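Local coordinates for amidohydrolase 3 domain-containing protein (Pyrococcus horikoshii, PDB 3IGH), which probably hydrolyses carbon-nitrogen bonds other than peptide bonds, as a metal-dependent enzyme of the amidohydrolase family with a TIM-barrel fold, at residues A[66-71]-A[203-208]; A[71-76]-A[191-196]; A[117-122]-A[141-146]. All coordinates share one frame; numbering follows the deposited sequence.

Contact 1. Residues A[66-71]-A[203-208]; sequences SHLHLD and KSVSFM. With SO4 (sulfate ion), chain B; SO4 (sulfate ion), chain O.
F207 turns CG anti to its backbone N (chi1 176°), and the ring beyond lies against the start of helix 70-78, while M208 sets CG anti to its carbonyl carbon (chi1 -43°) and meets H67. In the first pair, L70 CB stands over the centre of the F207 ring, 3.6 Å from its centroid, a CH-pi contact; D71 comes to the ring's edge, its OD1 3.3 Å from F207 CE1, with carboxylate and ring planes steeply inclined. In the second, M208 CG lies over the middle of the imidazole, 3.5 Å from the centroid of H67. A parallel bridge between L68 and F207 holds the backbones together: L68 N donates to S206 O (3.0 Å), and M208 N donates to L68 O (3.0 Å), so L68 grips the strand on both sides of F207. Beside it L68 CD1 packs on V205 CB at 3.7 Å. H67 and H69 form the HxH signature that in amidohydrolases usually binds catalytic metal; here H67 NE2 donates to O1 of a sulfate (3.0 Å), and H69 NE2 reaches the same oxygen weakly. H67 ND1 is held by E338. An alanine in place of F207 would probably leave L70 CB without the ring face beneath it and open a gap under the first turn of the helix. Around this buried junction of strands 58-68 and 202-210, L197 of helix 183-199 packs on L68 and L70, and strand 230-235 follows on the far side of strand 202-210, placing V231 against L70 and F207 and Y234 against S206 and M208.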
loop_
_atom_site.group_PDB
_atom_site.type_symbol
_atom_site.label_atom_id
_atom_site.label_comp_id
_atom_site.label_asym_id
_atom_site.label_seq_id
_atom_site.Cartn_x
_atom_site.Cartn_y
_atom_site.Cartn_z
ATOM N N SER A 66 -9.318 17.279 8.161
ATOM C CA SER A 66 -9.610 16.733 6.830
ATOM C C SER A 66 -8.946 17.463 5.658
ATOM O O SER A 66 -9.194 17.115 4.498
ATOM C CB SER A 66 -11.128 16.628 6.619
ATOM O OG SER A 66 -11.734 17.904 6.651
ATOM N N HIS A 67 -8.079 18.438 5.937
ATOM C CA HIS A 67 -7.406 19.195 4.861
ATOM C C HIS A 67 -6.254 20.015 5.412
ATOM O O HIS A 67 -6.465 21.095 5.958
ATOM C CB HIS A 67 -8.420 20.108 4.142
ATOM C CG HIS A 67 -7.866 20.871 2.974
ATOM N ND1 HIS A 67 -8.443 20.818 1.724
ATOM C CD2 HIS A 67 -6.826 21.731 2.870
ATOM C CE1 HIS A 67 -7.777 21.605 0.899
ATOM N NE2 HIS A 67 -6.785 22.165 1.566
ATOM N N LEU A 68 -5.033 19.514 5.254
ATOM C CA LEU A 68 -3.857 20.309 5.573
ATOM C C LEU A 68 -2.666 19.927 4.699
ATOM O O LEU A 68 -2.734 18.978 3.913
ATOM C CB LEU A 68 -3.516 20.238 7.079
ATOM C CG LEU A 68 -3.427 18.902 7.818
ATOM C CD1 LEU A 68 -2.317 17.986 7.271
ATOM C CD2 LEU A 68 -3.188 19.188 9.284
ATOM N N HIS A 69 -1.574 20.662 4.866
ATOM C CA HIS A 69 -0.356 20.445 4.113
ATOM C C HIS A 69 0.735 20.097 5.104
ATOM O O HIS A 69 1.333 20.978 5.718
ATOM C CB HIS A 69 0.022 21.712 3.352
ATOM C CG HIS A 69 -1.063 22.232 2.464
ATOM N ND1 HIS A 69 -1.209 21.831 1.154
ATOM C CD2 HIS A 69 -2.047 23.133 2.695
ATOM C CE1 HIS A 69 -2.244 22.455 0.617
ATOM N NE2 HIS A 69 -2.774 23.247 1.533
ATOM N N LEU A 70 0.982 18.800 5.254
ATOM C CA LEU A 70 1.899 18.264 6.246
ATOM C C LEU A 70 3.322 18.761 6.004
ATOM O O LEU A 70 4.007 19.164 6.940
ATOM C CB LEU A 70 1.826 16.732 6.194
ATOM C CG LEU A 70 1.766 15.816 7.409
ATOM C CD1 LEU A 70 0.882 16.345 8.520
ATOM C CD2 LEU A 70 1.276 14.435 6.983
ATOM N N ASP A 71 3.751 18.767 4.744
ATOM C CA ASP A 71 5.100 19.227 4.407
ATOM C C ASP A 71 5.277 20.735 4.663
ATOM O O ASP A 71 6.285 21.160 5.237
ATOM C CB ASP A 71 5.471 18.858 2.964
ATOM C CG ASP A 71 4.448 19.343 1.927
ATOM O OD1 ASP A 71 3.314 19.769 2.271
ATOM O OD2 ASP A 71 4.790 19.288 0.737
ATOM N N LYS A 203 -4.943 13.119 15.329
ATOM C CA LYS A 203 -4.308 11.825 15.087
ATOM C C LYS A 203 -4.518 11.270 13.683
ATOM O O LYS A 203 -3.972 10.225 13.355
ATOM C CB LYS A 203 -4.718 10.803 16.145
ATOM C CG LYS A 203 -4.209 11.173 17.544
ATOM C CD LYS A 203 -4.396 10.037 18.537
ATOM C CE LYS A 203 -3.776 10.412 19.875
ATOM N NZ LYS A 203 -3.808 9.277 20.822
ATOM N N SER A 204 -5.306 11.973 12.875
ATOM C CA SER A 204 -5.549 11.593 11.474
ATOM C C SER A 204 -5.663 12.861 10.641
ATOM O O SER A 204 -6.180 13.876 11.121
ATOM C CB SER A 204 -6.839 10.794 11.325
ATOM O OG SER A 204 -6.876 9.629 12.120
ATOM N N VAL A 205 -5.168 12.817 9.402
ATOM C CA VAL A 205 -5.242 13.966 8.499
ATOM C C VAL A 205 -5.517 13.517 7.067
ATOM O O VAL A 205 -5.199 12.380 6.707
ATOM C CB VAL A 205 -3.919 14.844 8.509
ATOM C CG1 VAL A 205 -3.583 15.393 9.920
ATOM C CG2 VAL A 205 -2.709 14.084 7.945
ATOM N N SER A 206 -6.125 14.397 6.270
ATOM C CA SER A 206 -5.968 14.328 4.820
ATOM C C SER A 206 -4.908 15.336 4.411
ATOM O O SER A 206 -5.050 16.546 4.640
ATOM C CB SER A 206 -7.259 14.630 4.063
ATOM O OG SER A 206 -8.289 13.732 4.414
ATOM N N PHE A 207 -3.845 14.815 3.820
ATOM C CA PHE A 207 -2.702 15.607 3.377
ATOM C C PHE A 207 -2.963 15.914 1.906
ATOM O O PHE A 207 -2.950 15.023 1.068
ATOM C CB PHE A 207 -1.414 14.794 3.623
ATOM C CG PHE A 207 -0.119 15.430 3.138
ATOM C CD1 PHE A 207 -0.054 16.736 2.634
ATOM C CD2 PHE A 207 1.067 14.696 3.233
ATOM C CE1 PHE A 207 1.167 17.271 2.171
ATOM C CE2 PHE A 207 2.286 15.223 2.795
ATOM C CZ PHE A 207 2.337 16.511 2.263
ATOM N N MET A 208 -3.222 17.188 1.617
ATOM C CA MET A 208 -3.596 17.646 0.270
ATOM C C MET A 208 -2.413 18.115 -0.562
ATOM O O MET A 208 -1.509 18.747 -0.036
ATOM C CB MET A 208 -4.603 18.786 0.386
ATOM C CG MET A 208 -5.671 18.521 1.454
ATOM S SD MET A 208 -6.649 17.050 1.069
ATOM C CE MET A 208 -7.300 17.689 -0.454
HETATM S S SO4 B . -5.916 24.779 -0.846
HETATM O O1 SO4 B . -5.054 23.736 -0.329
HETATM O O2 SO4 B . -6.247 25.698 0.232
HETATM O O3 SO4 B . -5.201 25.523 -1.874
HETATM O O4 SO4 B . -7.148 24.176 -1.368
HETATM S S SO4 O . -1.809 5.926 18.886
HETATM O O1 SO4 O . -1.971 4.765 19.756
HETATM O O2 SO4 O . -0.409 6.012 18.482
HETATM O O3 SO4 O . -2.642 5.762 17.698
HETATM O O4 SO4 O . -2.189 7.149 19.589
HETATM O O HOH W 1 1.151 20.373 0.300
#

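Contact 2. Residues A[71-76]-A[191-196]; sequences DELGMS and KRAQEH. With SO4 (sulfate ion), chain J.
L73 and A193 meet where helices 70-78 and 183-199 pack on each other outside barrel strands 58-68 and 202-210; the segments 71-76 and 191-196 cross at 90°, their axes 7.6 Å apart. L73 carries CG anti to its backbone N (chi1 173°), and its CD2 branch lies 3.8 Å from A193 CB; the other branch, CD1, is turned to a bound sulfate, probably from the crystallisation liquor. A193 CB fits against the opposing backbone as well, 3.7 Å from G74 N. At G74, which has no side chain, the backbones come nearest, its CA 4.5 Å from A193 CA. One turn after A193, H196 also points at helix 71-76, and L73 CD2 lies oblique to its ring, 4.2 Å from H196 CD2. The imidazole reaches past the leucine, with NE2 donating to O4 of that sulfate (3.0 Å), also bound by A406 N. R192 borders the crossing with its CG near G74 O, and its NE forms a salt bridge with E78 of helix 70-78. No hydrogen bond joins the two segments, so their cohesion rests on small, closely fitted apolar surfaces, with charge kept to the margin; there the anion would probably favour a protonated H196.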
loop_
_atom_site.group_PDB
_atom_site.type_symbol
_atom_site.label_atom_id
_atom_site.label_comp_id
_atom_site.label_asym_id
_atom_site.label_seq_id
_atom_site.Cartn_x
_atom_site.Cartn_y
_atom_site.Cartn_z
ATOM N N ASP A 71 3.751 18.767 4.744
ATOM C CA ASP A 71 5.100 19.227 4.407
ATOM C C ASP A 71 5.277 20.735 4.663
ATOM O O ASP A 71 6.285 21.160 5.237
ATOM C CB ASP A 71 5.471 18.858 2.964
ATOM C CG ASP A 71 4.448 19.343 1.927
ATOM O OD1 ASP A 71 3.314 19.769 2.271
ATOM O OD2 ASP A 71 4.790 19.288 0.737
ATOM N N GLU A 72 4.280 21.526 4.270
ATOM C CA GLU A 72 4.314 22.968 4.481
ATOM C C GLU A 72 4.230 23.324 5.960
ATOM O O GLU A 72 4.823 24.306 6.381
ATOM C CB GLU A 72 3.208 23.658 3.704
ATOM C CG GLU A 72 3.412 23.637 2.193
ATOM C CD GLU A 72 2.213 24.189 1.426
ATOM O OE1 GLU A 72 1.318 24.807 2.047
ATOM O OE2 GLU A 72 2.166 24.001 0.192
ATOM N N LEU A 73 3.506 22.525 6.742
ATOM C CA LEU A 73 3.422 22.758 8.183
ATOM C C LEU A 73 4.800 22.555 8.823
ATOM O O LEU A 73 5.239 23.366 9.636
ATOM C CB LEU A 73 2.376 21.855 8.849
ATOM C CG LEU A 73 2.304 21.867 10.388
ATOM C CD1 LEU A 73 2.077 23.273 10.943
ATOM C CD2 LEU A 73 1.215 20.891 10.903
ATOM N N GLY A 74 5.467 21.473 8.446
ATOM C CA GLY A 74 6.841 21.207 8.883
ATOM C C GLY A 74 7.786 22.349 8.548
ATOM O O GLY A 74 8.549 22.773 9.407
ATOM N N MET A 75 7.702 22.858 7.313
ATOM C CA MET A 75 8.536 23.982 6.859
ATOM C C MET A 75 8.258 25.230 7.693
ATOM O O MET A 75 9.195 25.890 8.153
ATOM C CB MET A 75 8.343 24.284 5.357
ATOM C CG MET A 75 8.930 25.660 4.916
ATOM S SD MET A 75 9.337 25.930 3.168
ATOM C CE MET A 75 10.621 24.697 2.969
ATOM N N SER A 76 6.967 25.522 7.902
ATOM C CA SER A 76 6.522 26.699 8.657
ATOM C C SER A 76 7.039 26.687 10.093
ATOM O O SER A 76 7.395 27.725 10.638
ATOM C CB SER A 76 4.994 26.774 8.654
ATOM O OG SER A 76 4.518 27.903 9.368
ATOM N N LYS A 191 7.972 14.725 9.739
ATOM C CA LYS A 191 8.166 14.304 11.138
ATOM C C LYS A 191 7.876 15.455 12.108
ATOM O O LYS A 191 7.199 15.268 13.114
ATOM C CB LYS A 191 9.574 13.757 11.370
ATOM C CG LYS A 191 9.781 12.342 10.826
ATOM C CD LYS A 191 11.140 11.763 11.219
ATOM C CE LYS A 191 11.069 11.037 12.554
ATOM N NZ LYS A 191 12.317 10.274 12.830
ATOM N N ARG A 192 8.354 16.635 11.798
ATOM C CA ARG A 192 8.075 17.771 12.620
ATOM C C ARG A 192 6.597 18.100 12.679
ATOM O O ARG A 192 6.065 18.321 13.715
ATOM C CB ARG A 192 8.921 18.955 12.228
ATOM C CG ARG A 192 8.634 20.202 12.979
ATOM C CD ARG A 192 9.685 20.573 14.012
ATOM N NE ARG A 192 9.181 21.544 14.981
ATOM C CZ ARG A 192 8.157 21.308 15.796
ATOM N NH1 ARG A 192 7.554 20.123 15.771
ATOM N NH2 ARG A 192 7.734 22.245 16.636
ATOM N N ALA A 193 5.949 18.105 11.538
ATOM C CA ALA A 193 4.515 18.367 11.470
ATOM C C ALA A 193 3.666 17.357 12.238
ATOM O O ALA A 193 2.791 17.752 13.010
ATOM C CB ALA A 193 4.052 18.452 10.001
ATOM N N GLN A 194 3.924 16.061 12.048
ATOM C CA GLN A 194 3.116 15.041 12.717
ATOM C C GLN A 194 3.259 15.057 14.243
ATOM O O GLN A 194 2.289 14.783 14.940
ATOM C CB GLN A 194 3.371 13.632 12.157
ATOM C CG GLN A 194 4.769 13.074 12.452
ATOM C CD GLN A 194 4.985 11.650 11.966
ATOM O OE1 GLN A 194 4.090 11.035 11.388
ATOM N NE2 GLN A 194 6.183 11.113 12.215
ATOM N N GLU A 195 4.449 15.384 14.750
ATOM C CA GLU A 195 4.649 15.469 16.202
ATOM C C GLU A 195 3.919 16.680 16.786
ATOM O O GLU A 195 3.366 16.599 17.878
ATOM C CB GLU A 195 6.137 15.414 16.596
ATOM C CG GLU A 195 7.009 16.604 16.222
ATOM C CD GLU A 195 8.508 16.344 16.409
ATOM O OE1 GLU A 195 9.261 17.323 16.630
ATOM O OE2 GLU A 195 8.929 15.166 16.329
ATOM N N HIS A 196 3.890 17.775 16.020
ATOM C CA HIS A 196 3.117 18.972 16.352
ATOM C C HIS A 196 1.624 18.660 16.409
ATOM O O HIS A 196 0.933 19.041 17.366
ATOM C CB HIS A 196 3.413 20.060 15.312
ATOM C CG HIS A 196 2.718 21.364 15.566
ATOM N ND1 HIS A 196 3.168 22.282 16.491
ATOM C CD2 HIS A 196 1.625 21.918 14.988
ATOM C CE1 HIS A 196 2.374 23.337 16.485
ATOM N NE2 HIS A 196 1.430 23.144 15.580
HETATM S S SO4 J . 0.774 26.606 14.197
HETATM O O1 SO4 J . 1.949 26.487 15.051
HETATM O O2 SO4 J . 0.037 27.809 14.566
HETATM O O3 SO4 J . 1.184 26.701 12.799
HETATM O O4 SO4 J . -0.073 25.437 14.387
#

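Contact 3. Residues A[117-122]-A[141-146]; sequences PTRKEL and ANDKML
R119 and N142 bring the two backbones together, their CA atoms 4.3 Å apart, where each segment enters a helix. The turn at 119-122 is weakly bonded and capped by T118: E121 N donates to T118 OG1, and T118 N returns a weak bond to E121 OE2, a capping box. N142 caps helix 143-149, its OD1 accepting from M145 N at 3.2 Å. A141, at the end of strand 138-141, sets its carbonyl against R119, whose CB is 3.4 Å from A141 O; that buried carbonyl has no hydrogen-bond partner, although R119 CA offers it a C-H contact. From CG, anti to the backbone N (chi1 176°), the R119 side chain runs toward the second helix. Its NH1 donates to D143 OD2 at 2.9 Å on the syn side of the carboxylate, and the guanidinium and carboxylate planes are only 20° apart. R119 CD rests on L146 CD1 at 3.7 Å. L122 packs its CB on N142 CB (3.6 Å), and N142 ND2 donates to L122 O at 3.0 Å from above the carbonyl plane. L122 also packs on helix 88-96 and on strand 129-133, of the same sheet as 138-141. The amide of N142 is engaged at both ends: OD1 also accepts from V129 N, and ND2 also donates to K127 O. One asparagine therefore ties its own helix to the other and to the chain between, while R119, its NE held by D160 O, adds a salt bridge on the solvent side, where the negative charge of the exposed D143 would probably suit a helix's first turn.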
loop_
_atom_site.group_PDB
_atom_site.type_symbol
_atom_site.label_atom_id
_atom_site.label_comp_id
_atom_site.label_asym_id
_atom_site.label_seq_id
_atom_site.Cartn_x
_atom_site.Cartn_y
_atom_site.Cartn_z
ATOM N N PRO A 117 13.288 44.778 2.033
ATOM C CA PRO A 117 14.590 44.124 2.149
ATOM C C PRO A 117 15.123 43.793 0.754
ATOM O O PRO A 117 14.347 43.728 -0.205
ATOM C CB PRO A 117 14.298 42.862 2.975
ATOM C CG PRO A 117 12.840 42.627 2.851
ATOM C CD PRO A 117 12.168 43.874 2.361
ATOM N N THR A 118 16.440 43.639 0.630
ATOM C CA THR A 118 17.062 43.458 -0.688
ATOM C C THR A 118 18.033 42.281 -0.700
ATOM O O THR A 118 18.572 41.899 0.344
ATOM C CB THR A 118 17.871 44.707 -1.135
ATOM O OG1 THR A 118 19.029 44.842 -0.294
ATOM C CG2 THR A 118 17.018 45.987 -1.099
ATOM N N ARG A 119 18.249 41.743 -1.902
ATOM C CA ARG A 119 19.282 40.743 -2.201
ATOM C C ARG A 119 20.642 41.090 -1.588
ATOM O O ARG A 119 21.268 40.250 -0.931
ATOM C CB ARG A 119 19.401 40.581 -3.727
ATOM C CG ARG A 119 20.512 39.634 -4.202
ATOM C CD ARG A 119 20.725 39.721 -5.719
ATOM N NE ARG A 119 21.091 41.068 -6.166
ATOM C CZ ARG A 119 22.317 41.590 -6.114
ATOM N NH1 ARG A 119 23.344 40.894 -5.632
ATOM N NH2 ARG A 119 22.515 42.827 -6.545
ATOM N N LYS A 120 21.085 42.335 -1.785
ATOM C CA LYS A 120 22.365 42.802 -1.231
ATOM C C LYS A 120 22.438 42.705 0.289
ATOM O O LYS A 120 23.441 42.239 0.829
ATOM C CB LYS A 120 22.667 44.238 -1.677
ATOM C CG LYS A 120 23.205 44.350 -3.089
ATOM C CD LYS A 120 23.305 45.800 -3.531
ATOM C CE LYS A 120 23.705 45.897 -4.994
ATOM N NZ LYS A 120 23.603 47.292 -5.499
ATOM N N GLU A 121 21.376 43.136 0.971
ATOM C CA GLU A 121 21.314 43.086 2.441
ATOM C C GLU A 121 21.319 41.648 2.952
ATOM O O GLU A 121 21.947 41.331 3.967
ATOM C CB GLU A 121 20.073 43.824 2.953
ATOM C CG GLU A 121 20.131 45.343 2.788
ATOM C CD GLU A 121 18.755 46.002 2.716
ATOM O OE1 GLU A 121 18.708 47.233 2.522
ATOM O OE2 GLU A 121 17.721 45.304 2.843
ATOM N N LEU A 122 20.645 40.770 2.215
ATOM C CA LEU A 122 20.544 39.365 2.594
ATOM C C LEU A 122 21.821 38.578 2.280
ATOM O O LEU A 122 21.993 37.454 2.763
ATOM C CB LEU A 122 19.329 38.727 1.919
ATOM C CG LEU A 122 17.958 39.299 2.290
ATOM C CD1 LEU A 122 16.880 38.674 1.415
ATOM C CD2 LEU A 122 17.655 39.096 3.764
ATOM N N ALA A 141 15.235 37.077 -2.178
ATOM C CA ALA A 141 16.287 36.077 -2.047
ATOM C C ALA A 141 17.682 36.690 -2.222
ATOM O O ALA A 141 17.845 37.647 -2.982
ATOM C CB ALA A 141 16.054 34.954 -3.063
ATOM N N ASN A 142 18.669 36.147 -1.506
ATOM C CA ASN A 142 20.070 36.521 -1.717
ATOM C C ASN A 142 20.716 35.796 -2.920
ATOM O O ASN A 142 20.051 34.989 -3.593
ATOM C CB ASN A 142 20.900 36.407 -0.418
ATOM C CG ASN A 142 21.149 34.966 0.048
ATOM O OD1 ASN A 142 20.818 33.974 -0.621
ATOM N ND2 ASN A 142 21.754 34.858 1.228
ATOM N N ASP A 143 21.989 36.105 -3.190
ATOM C CA ASP A 143 22.745 35.538 -4.320
ATOM C C ASP A 143 22.744 34.012 -4.354
ATOM O O ASP A 143 22.441 33.411 -5.388
ATOM C CB ASP A 143 24.203 36.027 -4.295
ATOM C CG ASP A 143 24.354 37.475 -4.737
ATOM O OD1 ASP A 143 25.355 38.112 -4.348
ATOM O OD2 ASP A 143 23.485 37.975 -5.477
ATOM N N LYS A 144 23.072 33.405 -3.215
ATOM C CA LYS A 144 23.186 31.950 -3.098
ATOM C C LYS A 144 21.878 31.222 -3.410
ATOM O O LYS A 144 21.872 30.167 -4.054
ATOM C CB LYS A 144 23.661 31.570 -1.699
ATOM C CG LYS A 144 25.135 31.853 -1.436
ATOM C CD LYS A 144 25.558 31.298 -0.085
ATOM C CE LYS A 144 27.073 31.341 0.093
ATOM N NZ LYS A 144 27.584 32.730 0.265
ATOM N N MET A 145 20.770 31.797 -2.956
ATOM C CA MET A 145 19.464 31.210 -3.191
ATOM C C MET A 145 19.074 31.390 -4.648
ATOM O O MET A 145 18.498 30.483 -5.256
ATOM C CB MET A 145 18.424 31.859 -2.273
ATOM C CG MET A 145 17.059 31.180 -2.308
ATOM S SD MET A 145 17.071 29.567 -1.507
ATOM C CE MET A 145 15.630 28.871 -2.298
ATOM N N LEU A 146 19.404 32.552 -5.215
ATOM C CA LEU A 146 19.093 32.824 -6.619
ATOM C C LEU A 146 19.885 31.911 -7.564
ATOM O O LEU A 146 19.401 31.564 -8.645
ATOM C CB LEU A 146 19.338 34.299 -6.963
ATOM C CG LEU A 146 18.350 35.322 -6.377
ATOM C CD1 LEU A 146 18.754 36.746 -6.769
ATOM C CD2 LEU A 146 16.929 35.031 -6.813
#

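The three contacts are nested along the chain: contact 1 closes the widest loop, contact 2 lies within it and contact 3 within both. Contacts 1 and 2 have centres about 10 Å apart and share D71 and helix 70-78; L70 O touches A193 CB, and helix 183-199 leads into strand 202-210. Together they take the barrel from its strand pair out to its helical layer. Contact 3 has its centre about 33 Å from that of contact 1 (nearest atoms about 14 Å), at a separate six-stranded sheet that includes strand 138-141 and comes between strands 58-68 and 202-210 in sequence. The chain thus leaves the barrel after helix 70-78 and returns through helix 183-199 to the parallel neighbour strand 202-210.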